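Local coordinates for protein Mypaa.01249.c (Mycobacterium paratuberculosis, PDB 3RD5) that probably acts as an oxidoreductase of the short-chain dehydrogenase/reductase family, although its substrate and physiological role are not established, at residues W6-P12 with L236-Q241; L28-R34 with A228-A232; V135-S139 with K169-F175; H142-R146 with R264-A268; H196-T202 with G250-L256. All blocks are in the same frame, centred on the assembly; numbering follows the deposited sequence.

Interaction 1. Residues W6-P12 with L236-Q241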
# COMPACT_ATOMS: atom_id res chain seq x y z
N TRP A 6 18.78 4.22 -9.99
CA TRP A 6 17.55 4.24 -10.78
C TRP A 6 16.69 5.42 -10.34
O TRP A 6 16.59 5.68 -9.14
CB TRP A 6 16.79 2.96 -10.50
CG TRP A 6 15.61 2.69 -11.39
CD1 TRP A 6 15.60 1.91 -12.49
CD2 TRP A 6 14.25 3.14 -11.20
NE1 TRP A 6 14.34 1.86 -13.04
CE2 TRP A 6 13.49 2.59 -12.25
CE3 TRP A 6 13.60 3.92 -10.22
CZ2 TRP A 6 12.14 2.84 -12.37
CZ3 TRP A 6 12.26 4.16 -10.36
CH2 TRP A 6 11.54 3.62 -11.41
N THR A 7 16.05 6.08 -11.29
CA THR A 7 15.10 7.14 -10.98
C THR A 7 13.88 6.99 -11.87
O THR A 7 13.85 6.18 -12.80
CB THR A 7 15.65 8.58 -11.19
OG1 THR A 7 15.78 8.86 -12.58
CG2 THR A 7 16.98 8.78 -10.44
N ALA A 8 12.85 7.79 -11.62
CA ALA A 8 11.65 7.71 -12.46
C ALA A 8 11.91 7.98 -13.95
O ALA A 8 11.13 7.53 -14.78
CB ALA A 8 10.56 8.69 -11.89
N ALA A 9 13.03 8.63 -14.27
CA ALA A 9 13.42 8.82 -15.66
C ALA A 9 13.62 7.49 -16.40
O ALA A 9 13.53 7.42 -17.63
CB ALA A 9 14.68 9.70 -15.77
N ASP A 10 13.85 6.43 -15.62
CA ASP A 10 14.15 5.11 -16.15
C ASP A 10 12.88 4.25 -16.25
O ASP A 10 12.96 3.08 -16.62
CB ASP A 10 15.18 4.41 -15.26
CG ASP A 10 16.49 5.18 -15.17
OD1 ASP A 10 17.06 5.51 -16.26
OD2 ASP A 10 16.96 5.46 -14.06
N LEU A 11 11.72 4.81 -15.95
CA LEU A 11 10.50 4.00 -16.03
C LEU A 11 10.25 3.46 -17.43
O LEU A 11 10.38 4.21 -18.41
CB LEU A 11 9.26 4.79 -15.63
CG LEU A 11 8.84 4.86 -14.23
CD1 LEU A 11 7.73 5.92 -14.09
CD2 LEU A 11 8.40 3.45 -13.63
N PRO A 12 9.87 2.19 -17.55
CA PRO A 12 9.45 1.66 -18.84
C PRO A 12 8.04 2.15 -19.22
O PRO A 12 7.33 2.75 -18.41
CB PRO A 12 9.46 0.15 -18.62
CG PRO A 12 9.05 0.00 -17.25
CD PRO A 12 9.72 1.16 -16.49
N LEU A 236 7.67 3.41 -7.51
CA LEU A 236 7.72 3.28 -8.97
C LEU A 236 8.66 2.16 -9.42
O LEU A 236 8.40 1.46 -10.39
CB LEU A 236 8.08 4.64 -9.59
CG LEU A 236 6.99 5.73 -9.50
CD1 LEU A 236 7.56 7.14 -9.81
CD2 LEU A 236 5.80 5.38 -10.40
N TYR A 237 9.77 1.99 -8.69
CA TYR A 237 10.68 0.88 -8.93
C TYR A 237 9.99 -0.47 -8.63
O TYR A 237 9.98 -1.38 -9.47
CB TYR A 237 11.94 1.06 -8.07
CG TYR A 237 13.05 0.06 -8.26
CD1 TYR A 237 13.01 -1.16 -7.61
CD2 TYR A 237 14.17 0.38 -8.97
CE1 TYR A 237 14.09 -2.05 -7.66
CE2 TYR A 237 15.25 -0.51 -9.03
CZ TYR A 237 15.18 -1.70 -8.37
OH TYR A 237 16.27 -2.58 -8.43
N ALA A 238 9.32 -0.57 -7.49
CA ALA A 238 8.57 -1.79 -7.16
C ALA A 238 7.44 -2.09 -8.15
O ALA A 238 7.18 -3.24 -8.47
CB ALA A 238 8.00 -1.70 -5.73
N ALA A 239 6.82 -1.04 -8.69
CA ALA A 239 5.71 -1.22 -9.65
C ALA A 239 6.14 -1.63 -11.02
O ALA A 239 5.31 -2.14 -11.78
CB ALA A 239 4.90 0.07 -9.75
N SER A 240 7.42 -1.43 -11.36
CA SER A 240 7.88 -1.56 -12.74
C SER A 240 8.95 -2.62 -13.01
O SER A 240 9.12 -2.99 -14.18
CB SER A 240 8.35 -0.21 -13.26
OG SER A 240 9.48 0.26 -12.57
N GLN A 241 9.75 -2.98 -12.00
CA GLN A 241 10.94 -3.82 -12.25
C GLN A 241 10.63 -5.29 -12.07
O GLN A 241 9.71 -5.66 -11.39
CB GLN A 241 12.07 -3.39 -11.32
CG GLN A 241 12.47 -1.94 -11.46
CD GLN A 241 12.84 -1.53 -12.88
OE1 GLN A 241 12.12 -0.74 -13.59
NE2 GLN A 241 13.96 -2.07 -13.34
O HOH W 1 13.63 0.64 -15.72
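Trp6 lays its indole like a plate against the C-terminal part of helix 226-240, and Tyr237 stands on it edge-on. The Tyr237 ring is almost perpendicular to the indole (88°), a T-shaped pair in which CD2 of Tyr237 comes within 3.5 Å of CD2 of Trp6. On the six-membered ring, the CB of Tyr237 adds a CH-pi contact over the same face, while the opposite face of the plate carries the CB of Asp10. With CG trans to the Trp6 backbone nitrogen (chi1 -170°), the indole is swung toward the helix and its far corner, CH2, reaches the CB of Leu236 at 4.0 Å. Leu236 then spreads its two methyls into separate hollows, CD1 against the CB of Ala8 and CD2 against CD1 of Leu11. A second bump is the CB of Ser240, which fits between CD2 of Leu11 (3.7 Å) and CD of Pro12 (3.8 Å). The small serine suits this notch, and the rigid proline ring gives it a firm wall. Gln241 folds back so that its CG lies over the centre of the Tyr237 ring. Its OE1 accepts a hydrogen bond from a water (3.0 Å), which takes the indole N-H of Trp6 NE1 (3.0 Å) and donates to Asp10 O (2.7 Å). The contact is therefore mainly aromatic and aliphatic, with no clear direct hydrogen bond between the segments. Its polar rim is joined through one water that uses both protons and accepts a third bond, so against this helix the N-terminal arm is held chiefly by fit of shape.

Interaction 2. Residues L28-R34 with A228-A232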
# COMPACT_ATOMS: atom_id res chain seq x y z
N LEU A 28 3.01 11.98 -2.21
CA LEU A 28 3.57 10.69 -2.59
C LEU A 28 2.71 10.01 -3.68
O LEU A 28 3.21 9.59 -4.73
CB LEU A 28 3.65 9.79 -1.34
CG LEU A 28 4.22 8.40 -1.51
CD1 LEU A 28 5.66 8.44 -2.05
CD2 LEU A 28 4.18 7.65 -0.14
N GLY A 29 1.42 9.92 -3.39
CA GLY A 29 0.45 9.35 -4.31
C GLY A 29 0.34 10.12 -5.61
O GLY A 29 0.27 9.51 -6.70
N ALA A 30 0.33 11.43 -5.51
CA ALA A 30 0.19 12.27 -6.68
C ALA A 30 1.35 12.07 -7.65
O ALA A 30 1.14 11.95 -8.86
CB ALA A 30 0.06 13.73 -6.30
N VAL A 31 2.58 12.04 -7.14
CA VAL A 31 3.75 11.86 -7.99
C VAL A 31 3.77 10.46 -8.60
O VAL A 31 4.10 10.26 -9.77
CB VAL A 31 5.07 12.17 -7.27
CG1 VAL A 31 6.29 11.82 -8.16
CG2 VAL A 31 5.11 13.65 -6.81
N THR A 32 3.37 9.45 -7.80
CA THR A 32 3.35 8.09 -8.30
C THR A 32 2.38 8.01 -9.52
O THR A 32 2.72 7.46 -10.56
CB THR A 32 2.92 7.10 -7.21
OG1 THR A 32 3.80 7.24 -6.06
CG2 THR A 32 3.01 5.68 -7.71
N ALA A 33 1.19 8.60 -9.36
CA ALA A 33 0.21 8.66 -10.44
C ALA A 33 0.73 9.43 -11.63
O ALA A 33 0.59 8.97 -12.78
CB ALA A 33 -1.09 9.29 -9.93
N ARG A 34 1.31 10.60 -11.37
CA ARG A 34 1.81 11.50 -12.42
C ARG A 34 2.83 10.76 -13.30
O ARG A 34 2.78 10.85 -14.55
CB ARG A 34 2.42 12.77 -11.80
CG ARG A 34 2.91 13.79 -12.79
CD ARG A 34 3.75 14.86 -12.08
NE ARG A 34 5.10 14.36 -11.75
CZ ARG A 34 5.90 14.85 -10.81
NH1 ARG A 34 5.53 15.87 -10.02
NH2 ARG A 34 7.11 14.34 -10.67
N ALA A 228 8.24 14.28 -2.16
CA ALA A 228 7.32 13.41 -2.85
C ALA A 228 8.02 12.70 -3.99
O ALA A 228 7.75 11.51 -4.20
CB ALA A 228 6.10 14.21 -3.35
N ASP A 229 8.86 13.37 -4.77
CA ASP A 229 9.59 12.67 -5.83
C ASP A 229 10.46 11.54 -5.29
O ASP A 229 10.50 10.43 -5.86
CB ASP A 229 10.48 13.59 -6.68
CG ASP A 229 9.74 14.57 -7.56
OD1 ASP A 229 8.75 14.22 -8.22
OD2 ASP A 229 10.26 15.72 -7.68
N PHE A 230 11.21 11.80 -4.23
CA PHE A 230 12.10 10.81 -3.67
C PHE A 230 11.32 9.59 -3.15
O PHE A 230 11.68 8.42 -3.39
CB PHE A 230 12.97 11.40 -2.55
CG PHE A 230 14.00 10.44 -2.04
CD1 PHE A 230 15.17 10.19 -2.76
CD2 PHE A 230 13.79 9.71 -0.89
CE1 PHE A 230 16.10 9.27 -2.27
CE2 PHE A 230 14.71 8.79 -0.44
CZ PHE A 230 15.83 8.55 -1.12
N GLY A 231 10.23 9.84 -2.44
CA GLY A 231 9.44 8.75 -1.93
C GLY A 231 8.78 7.93 -3.03
O GLY A 231 8.75 6.69 -2.99
N ALA A 232 8.23 8.63 -4.02
CA ALA A 232 7.51 7.96 -5.11
C ALA A 232 8.44 7.08 -5.91
O ALA A 232 8.02 6.06 -6.47
CB ALA A 232 6.81 8.99 -6.03
O HOH W 2 7.19 16.96 -7.99
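Leu28, first in line, sends its CD1 methyl onto the bare backbone of the other helix, 3.2 Å from Ala232 N and close to the carbonyl carbon of Gly231. Having no side chain, Gly231 lets the leucine lie this close. The short helical segments 28-34 and 228-232 approach to 8.2 Å between axes and cross at -66°, a tight approach that suits the small residues Ala228, Gly231 and Ala232. One turn on, Val31 divides its branches: CG2 rests on the CB of Ala228 (3.6 Å), while CG1 touches the CB of Ala232 (3.6 Å) and the carboxylate oxygen OD1 of Asp229. Thr32 packs its OG1 beside the CB of Ala232 and donates a hydrogen bond from it to Leu28 O (2.8 Å). That carbonyl also accepts the backbone N-H of Thr32, from the other face of its plane. Arg34 closes the row at the surface. Its chain bends at CG-CD (chi3 76°), and NH2 forms a salt bridge to Asp229 OD1 at 3.0 Å, the oxygen sitting 22° out of the guanidinium plane. A water joins NH1 to the same oxygen. Small apolar groups thus make the buried core, whereas one charge pair, partly hydrated, clasps the solvent-facing margin.

Interaction 3. Residues V135-S139 with K169-F175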
# COMPACT_ATOMS: atom_id res chain seq x y z
N VAL A 135 1.56 -3.81 -4.99
CA VAL A 135 2.66 -3.11 -4.30
C VAL A 135 2.06 -2.44 -3.09
O VAL A 135 1.17 -1.57 -3.24
CB VAL A 135 3.32 -2.04 -5.19
CG1 VAL A 135 4.43 -1.32 -4.44
CG2 VAL A 135 3.88 -2.69 -6.47
N THR A 136 2.57 -2.77 -1.88
CA THR A 136 2.08 -2.13 -0.64
C THR A 136 3.17 -1.25 -0.07
O THR A 136 4.32 -1.71 0.06
CB THR A 136 1.62 -3.22 0.35
OG1 THR A 136 0.56 -3.99 -0.26
CG2 THR A 136 1.06 -2.59 1.63
N VAL A 137 2.83 -0.01 0.26
CA VAL A 137 3.80 0.95 0.76
C VAL A 137 3.87 0.83 2.28
O VAL A 137 2.85 0.96 2.97
CB VAL A 137 3.51 2.39 0.26
CG1 VAL A 137 4.66 3.32 0.67
CG2 VAL A 137 3.34 2.40 -1.29
N SER A 138 5.08 0.61 2.81
CA SER A 138 5.36 0.55 4.24
C SER A 138 6.27 1.71 4.67
O SER A 138 6.20 2.81 4.10
CB SER A 138 5.90 -0.84 4.55
OG SER A 138 6.13 -1.04 5.96
N SER A 139 7.08 1.52 5.71
CA SER A 139 7.88 2.57 6.28
C SER A 139 8.99 2.00 7.13
O SER A 139 8.83 0.90 7.70
CB SER A 139 6.99 3.41 7.21
OG SER A 139 7.72 4.36 7.99
N LYS A 169 2.44 -0.46 9.82
CA LYS A 169 3.53 -0.56 8.82
C LYS A 169 4.20 -1.93 8.82
O LYS A 169 4.58 -2.48 7.78
CB LYS A 169 4.49 0.60 8.94
CG LYS A 169 3.85 1.96 8.66
CD LYS A 169 3.51 2.14 7.20
CE LYS A 169 2.05 2.40 6.91
NZ LYS A 169 1.83 2.44 5.43
N LEU A 170 4.31 -2.54 10.00
CA LEU A 170 4.70 -3.93 10.13
C LEU A 170 3.64 -4.84 9.49
O LEU A 170 3.98 -5.76 8.74
CB LEU A 170 4.93 -4.25 11.61
CG LEU A 170 5.22 -5.73 11.89
CD1 LEU A 170 6.46 -6.30 11.16
CD2 LEU A 170 5.34 -5.98 13.38
N ALA A 171 2.37 -4.56 9.75
CA ALA A 171 1.28 -5.31 9.12
C ALA A 171 1.36 -5.29 7.60
O ALA A 171 1.17 -6.31 6.94
CB ALA A 171 -0.09 -4.82 9.61
N ASN A 172 1.75 -4.14 7.02
CA ASN A 172 1.88 -4.03 5.57
C ASN A 172 2.90 -5.02 5.02
O ASN A 172 2.72 -5.59 3.93
CB ASN A 172 2.36 -2.63 5.15
CG ASN A 172 1.36 -1.49 5.35
OD1 ASN A 172 1.80 -0.35 5.61
ND2 ASN A 172 0.06 -1.72 5.13
N LEU A 173 3.99 -5.25 5.75
CA LEU A 173 5.02 -6.20 5.34
C LEU A 173 4.60 -7.66 5.54
O LEU A 173 4.82 -8.51 4.67
CB LEU A 173 6.36 -5.90 6.05
CG LEU A 173 7.01 -4.63 5.54
CD1 LEU A 173 8.22 -4.26 6.39
CD2 LEU A 173 7.55 -4.82 4.10
N LEU A 174 4.01 -7.96 6.70
CA LEU A 174 3.51 -9.30 6.97
C LEU A 174 2.41 -9.67 5.97
O LEU A 174 2.29 -10.84 5.56
CB LEU A 174 3.01 -9.37 8.40
CG LEU A 174 4.07 -9.29 9.49
CD1 LEU A 174 3.39 -9.09 10.85
CD2 LEU A 174 4.99 -10.53 9.52
N PHE A 175 1.60 -8.69 5.60
CA PHE A 175 0.57 -8.83 4.53
C PHE A 175 1.21 -9.27 3.23
O PHE A 175 0.79 -10.22 2.55
CB PHE A 175 -0.17 -7.51 4.36
CG PHE A 175 -1.06 -7.47 3.17
CD1 PHE A 175 -2.23 -8.18 3.11
CD2 PHE A 175 -0.74 -6.64 2.13
CE1 PHE A 175 -3.05 -8.10 1.99
CE2 PHE A 175 -1.57 -6.51 1.04
CZ PHE A 175 -2.72 -7.28 0.97
O HOH W 3 3.75 4.06 4.10
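Lys169 arches its aliphatic chain over Ser139, CD lying 3.7 Å from the serine CB, before its amine turns in toward the strand. Bends at chi2 and chi3 bring NZ between two carbonyl-type oxygens: it donates to Val137 O (3.0 Å) and to Asn172 OD1 (2.8 Å), meeting the first 28° off the carbonyl plane. Val137 O and Asn172 OD1, both acceptors, lie only 3.1 Å apart, and the amine placed between them makes that closeness tolerable. A water accepts a third bond from NZ and donates to Ser138 O. Ser138, just past the strand, answers with its OG, which donates a hydrogen bond to Lys169 O at 2.8 Å from above the carbonyl plane, while Leu173 CG packs against that hydroxyl. Further back, Thr136 points its CG2 methyl at ND2 of Asn172 (3.7 Å), an amide also bound to Asn115 O. OG1 of Thr136, hydrogen-bonded with Asn92, lies at the edge of the Phe175 ring, 3.5 Å from CE2. The hydroxyl of Ser139 probably bonds His201 O and also meets Ala141 N. The helix runs back against strand 133-137 at 163°, as in Rossmann-type dehydrogenases. Lys169 is the lysine of the YxxxK signature of short-chain dehydrogenases, and Ser139 sits where the family usually has its active-site serine. A lysine bonded at the strand end and, through Asn172, linked to Asn115 is consistent with that family's Asn-Ser-Tyr-Lys active site.

Interaction 4. Residues H142-R146 with R264-A268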
# COMPACT_ATOMS: atom_id res chain seq x y z
N HIS A 142 8.21 0.54 10.59
CA HIS A 142 7.87 -0.85 10.92
C HIS A 142 8.81 -1.48 11.94
O HIS A 142 8.39 -2.41 12.64
CB HIS A 142 7.80 -1.75 9.66
CG HIS A 142 9.11 -2.36 9.23
ND1 HIS A 142 9.96 -1.77 8.31
CD2 HIS A 142 9.69 -3.54 9.58
CE1 HIS A 142 10.99 -2.58 8.10
NE2 HIS A 142 10.86 -3.65 8.87
N TRP A 143 10.04 -1.00 12.00
CA TRP A 143 11.09 -1.68 12.80
C TRP A 143 10.72 -1.86 14.27
O TRP A 143 10.84 -2.97 14.79
CB TRP A 143 12.44 -0.99 12.58
CG TRP A 143 13.15 -1.38 11.32
CD1 TRP A 143 13.07 -0.79 10.10
CD2 TRP A 143 14.10 -2.47 11.17
NE1 TRP A 143 13.88 -1.45 9.18
CE2 TRP A 143 14.52 -2.47 9.83
CE3 TRP A 143 14.66 -3.39 12.06
CZ2 TRP A 143 15.46 -3.40 9.34
CZ3 TRP A 143 15.61 -4.32 11.55
CH2 TRP A 143 15.97 -4.29 10.22
N PRO A 144 10.24 -0.81 14.96
CA PRO A 144 9.81 -1.01 16.36
C PRO A 144 8.41 -1.57 16.53
O PRO A 144 7.94 -1.74 17.68
CB PRO A 144 9.86 0.38 16.97
CG PRO A 144 9.66 1.31 15.76
CD PRO A 144 10.39 0.62 14.63
N GLY A 145 7.72 -1.80 15.42
CA GLY A 145 6.33 -2.25 15.49
C GLY A 145 6.21 -3.67 16.02
O GLY A 145 7.11 -4.48 15.90
N ARG A 146 5.04 -3.99 16.57
CA ARG A 146 4.72 -5.35 17.01
C ARG A 146 3.24 -5.56 16.74
O ARG A 146 2.42 -4.67 16.97
CB ARG A 146 4.94 -5.55 18.52
CG ARG A 146 6.27 -5.20 19.07
CD ARG A 146 6.21 -5.24 20.62
NE ARG A 146 7.54 -5.08 21.20
CZ ARG A 146 8.44 -6.05 21.33
NH1 ARG A 146 8.19 -7.30 20.95
NH2 ARG A 146 9.62 -5.75 21.87
N ARG A 264 14.44 -5.97 6.18
CA ARG A 264 13.31 -5.68 7.05
C ARG A 264 13.55 -6.32 8.44
O ARG A 264 14.49 -7.10 8.63
CB ARG A 264 11.99 -6.19 6.45
CG ARG A 264 11.88 -7.70 6.39
CD ARG A 264 10.70 -8.14 5.53
NE ARG A 264 11.10 -8.08 4.13
CZ ARG A 264 10.34 -8.49 3.10
NH1 ARG A 264 9.10 -8.90 3.29
NH2 ARG A 264 10.89 -8.50 1.90
N SER A 265 12.71 -5.98 9.41
CA SER A 265 12.90 -6.41 10.78
C SER A 265 12.70 -7.92 10.96
O SER A 265 12.07 -8.60 10.14
CB SER A 265 11.93 -5.67 11.71
OG SER A 265 10.61 -6.19 11.55
N ARG A 266 13.24 -8.43 12.07
CA ARG A 266 13.07 -9.82 12.42
C ARG A 266 11.58 -10.15 12.57
O ARG A 266 11.12 -11.18 12.10
CB ARG A 266 13.83 -10.14 13.70
CG ARG A 266 15.34 -10.05 13.55
CD ARG A 266 15.97 -10.08 14.96
NE ARG A 266 17.43 -10.03 14.91
CZ ARG A 266 18.22 -9.52 15.86
NH1 ARG A 266 17.71 -8.96 16.97
NH2 ARG A 266 19.55 -9.55 15.70
N ARG A 267 10.82 -9.26 13.21
CA ARG A 267 9.38 -9.50 13.35
C ARG A 267 8.65 -9.52 12.01
O ARG A 267 7.68 -10.24 11.83
CB ARG A 267 8.75 -8.51 14.33
CG ARG A 267 9.15 -8.84 15.74
CD ARG A 267 8.36 -8.10 16.81
NE ARG A 267 8.66 -6.68 16.85
CZ ARG A 267 9.63 -6.10 17.56
NH1 ARG A 267 9.74 -4.77 17.56
NH2 ARG A 267 10.49 -6.80 18.30
N ALA A 268 9.11 -8.73 11.04
CA ALA A 268 8.52 -8.80 9.70
C ALA A 268 8.81 -10.10 8.97
O ALA A 268 8.12 -10.41 8.00
CB ALA A 268 9.01 -7.58 8.84
O HOH W 4 9.31 -5.05 13.65
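A type I beta turn from His142 to Gly145 packs against the irregular segment 264-268, with Trp143 and Ser265 CA atoms 5.5 Å apart. The imidazole of His142 uses NE2 as acceptor for the backbone N-H of Ser265 (3.0 Å, 157° at the hydrogen), the donor lying in the ring plane. ND1 is bonded to Ser139 O, so both nitrogens are occupied and the rotation of the ring is fixed. Trp143 turns one indole face to the Arg264-Ser265 backbone. The CB of Ser265 makes a CH-pi contact with its six-membered ring, and CA comes within 3.5 Å of CZ3. Serine suits this spot because its OG also accepts the N-H of Ala268 (3.0 Å from OG to N), an ST motif at the start of the 3-10 segment, and it shares a water with Trp143 O. At the other end, Arg267 grips a single carbonyl side-on: NE (2.9 Å) and NH1 (3.1 Å) both bond Gly145 O, which lies in the guanidinium plane. In one of its two conformers Arg146 may lay its guanidinium flat on that of Arg267, a doubtful stack. A nearby buffer molecule, probably from crystallisation, has its sulfonate bonded to the backbone N of Arg266 and of Arg267. Beneath the contact runs helix 161-185: His142 rests on Leu173, Pro144 on Ser166 and Ala268 on Leu170. The loop after strand 133-137 is thereby tied to the one leading from strand 259-261 into helix 271-285.

Interaction 5. Residues H196-T202 with G250-L256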
# COMPACT_ATOMS: atom_id res chain seq x y z
N HIS A 196 9.08 1.41 0.46
CA HIS A 196 8.91 2.47 1.43
C HIS A 196 9.65 3.72 0.99
O HIS A 196 10.67 3.61 0.30
CB HIS A 196 9.34 2.02 2.85
CG HIS A 196 10.81 2.01 3.08
ND1 HIS A 196 11.48 3.10 3.59
CD2 HIS A 196 11.74 1.05 2.84
CE1 HIS A 196 12.76 2.80 3.66
NE2 HIS A 196 12.96 1.57 3.20
N PRO A 197 9.18 4.90 1.44
CA PRO A 197 9.64 6.15 0.81
C PRO A 197 10.86 6.75 1.47
O PRO A 197 11.29 7.84 1.03
CB PRO A 197 8.44 7.08 0.97
CG PRO A 197 7.79 6.58 2.22
CD PRO A 197 7.87 5.09 2.10
N GLY A 198 11.44 6.12 2.48
CA GLY A 198 12.53 6.75 3.22
C GLY A 198 12.04 7.75 4.26
O GLY A 198 11.02 7.56 4.91
N TYR A 199 12.79 8.84 4.39
CA TYR A 199 12.64 9.76 5.52
C TYR A 199 11.26 10.39 5.69
O TYR A 199 10.88 10.75 6.81
CB TYR A 199 13.71 10.89 5.43
CG TYR A 199 13.55 11.77 4.20
CD1 TYR A 199 12.72 12.89 4.24
CD2 TYR A 199 14.22 11.50 3.02
CE1 TYR A 199 12.55 13.69 3.12
CE2 TYR A 199 14.04 12.29 1.87
CZ TYR A 199 13.21 13.39 1.94
OH TYR A 199 13.10 14.17 0.74
N SER A 200 10.53 10.59 4.61
CA SER A 200 9.26 11.35 4.72
C SER A 200 8.24 10.75 5.64
O SER A 200 7.44 11.48 6.23
CB SER A 200 8.63 11.52 3.36
OG SER A 200 8.32 10.31 2.76
N HIS A 201 8.26 9.43 5.77
CA HIS A 201 7.26 8.72 6.60
C HIS A 201 7.91 8.07 7.79
O HIS A 201 7.75 6.90 8.08
CB HIS A 201 6.46 7.76 5.73
CG HIS A 201 5.53 8.48 4.81
ND1 HIS A 201 5.96 9.22 3.73
CD2 HIS A 201 4.18 8.63 4.84
CE1 HIS A 201 4.92 9.73 3.10
NE2 HIS A 201 3.82 9.38 3.75
N THR A 202 8.59 8.90 8.56
CA THR A 202 9.32 8.47 9.73
C THR A 202 9.17 9.57 10.79
O THR A 202 8.73 10.68 10.50
CB THR A 202 10.82 8.26 9.47
OG1 THR A 202 11.45 9.53 9.25
CG2 THR A 202 11.05 7.32 8.31
N GLY A 250 13.52 0.11 -1.34
CA GLY A 250 13.64 1.41 -0.72
C GLY A 250 15.05 1.94 -0.84
O GLY A 250 15.88 1.38 -1.53
N PRO A 251 15.34 3.05 -0.13
CA PRO A 251 16.67 3.65 -0.22
C PRO A 251 17.69 2.78 0.52
O PRO A 251 17.41 2.19 1.57
CB PRO A 251 16.49 4.99 0.48
CG PRO A 251 15.01 5.26 0.47
CD PRO A 251 14.41 3.90 0.63
N ARG A 252 18.88 2.70 -0.05
CA ARG A 252 19.94 1.80 0.45
C ARG A 252 20.20 1.96 1.95
O ARG A 252 20.38 0.96 2.65
CB ARG A 252 21.24 2.02 -0.32
CG ARG A 252 22.43 1.23 0.20
CD ARG A 252 23.62 1.34 -0.72
NE ARG A 252 24.77 0.66 -0.15
CZ ARG A 252 26.03 0.90 -0.53
NH1 ARG A 252 26.29 1.79 -1.48
NH2 ARG A 252 27.04 0.27 0.07
N PHE A 253 20.19 3.21 2.45
CA PHE A 253 20.51 3.47 3.86
C PHE A 253 19.27 3.80 4.68
O PHE A 253 19.35 4.50 5.72
CB PHE A 253 21.62 4.52 3.99
CG PHE A 253 22.89 4.07 3.33
CD1 PHE A 253 23.61 3.01 3.88
CD2 PHE A 253 23.31 4.60 2.13
CE1 PHE A 253 24.73 2.53 3.27
CE2 PHE A 253 24.47 4.12 1.52
CZ PHE A 253 25.17 3.09 2.12
N GLY A 254 18.15 3.33 4.20
CA GLY A 254 16.87 3.46 4.93
C GLY A 254 16.20 4.78 4.71
O GLY A 254 15.15 4.89 4.05
N TYR A 255 16.81 5.83 5.19
CA TYR A 255 16.26 7.17 5.08
C TYR A 255 16.55 7.84 3.74
O TYR A 255 15.75 8.61 3.23
CB TYR A 255 16.77 8.00 6.25
CG TYR A 255 16.38 7.43 7.59
CD1 TYR A 255 15.21 7.83 8.18
CD2 TYR A 255 17.17 6.50 8.25
CE1 TYR A 255 14.81 7.31 9.39
CE2 TYR A 255 16.80 5.97 9.46
CZ TYR A 255 15.62 6.39 10.03
OH TYR A 255 15.22 5.90 11.29
N LEU A 256 17.74 7.57 3.20
CA LEU A 256 18.29 8.11 1.96
C LEU A 256 19.11 7.00 1.29
O LEU A 256 19.41 5.97 1.93
CB LEU A 256 19.19 9.32 2.20
CG LEU A 256 18.51 10.60 2.70
CD1 LEU A 256 19.58 11.62 3.09
CD2 LEU A 256 17.55 11.19 1.62
O HOH W 5 15.60 0.85 3.25
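Tyr199 N donates the one direct hydrogen bond between the segments, to Tyr255 O (3.2 Å), in the carbonyl plane and on a lone pair, though bent to 140° at the hydrogen. The same oxygen lies at the edge of the Tyr199 ring, near CD2. A water adds an indirect link, hydrogen-bonded to His196 NE2 (2.7 Å) and donating to Pro251 O (2.8 Å). Weaker polar contacts gather at Gly254 O. This buried carbonyl has no conventional partner and is approached by two carbons: His196 CE1 in the imidazole plane (3.2 Å), and Gly198 CA in a CA-H...O contact (3.3 Å). The lack of a side chain on Gly198 suits both the close approach and its backbone angles, phi 81° and psi -142°. Positive phi also suits Gly254, which ends the type I turn from Pro251. Apolar contacts complete the seam. Pro251 lays CD obliquely against His196 CE1 and brings CG to Gly198 CA. CD2 of Leu256 touches CD2 of Tyr199 (3.6 Å). CE1 of Tyr255 meets the CG2 methyl of Thr202 obliquely, and OG1 of Thr202 bonds back to Tyr199 O (2.8 Å), bracing the loop. The phenol of Tyr199 is hydrogen-bonded to Asp227, in the first turn of helix 226-240. Pro197-Gly198 after strand 191-195 is the PG motif of the short-chain dehydrogenases, in the sequence HPGxxxT. In relatives this loop borders the nicotinamide of the cofactor; here the turn after strand 248-251 packs on it.

How the interactions relate
Along the chain, interaction 2 is nested within the span closed by interaction 1, and both use helix 226-240, their centres about 12 Å apart. Interaction 3 lies inside both spans, its centre about 7 Å from the centre of the chain. Interactions 3 and 4 lie about 10 Å apart, centre to centre, and touch through helix 161-185. Interaction 5 comes after interaction 3 in sequence but reaches the same sheet. Ser139 and His201 probably bond across that junction, and Phe230 packs on Pro251 and Tyr199 between interactions 2 and 5. Interactions 1 and 4 are farthest apart, about 26 Å between centres. Together they tie the N-terminal arm and C-terminal segments round a Rossmann-type core that probably binds a dinucleotide.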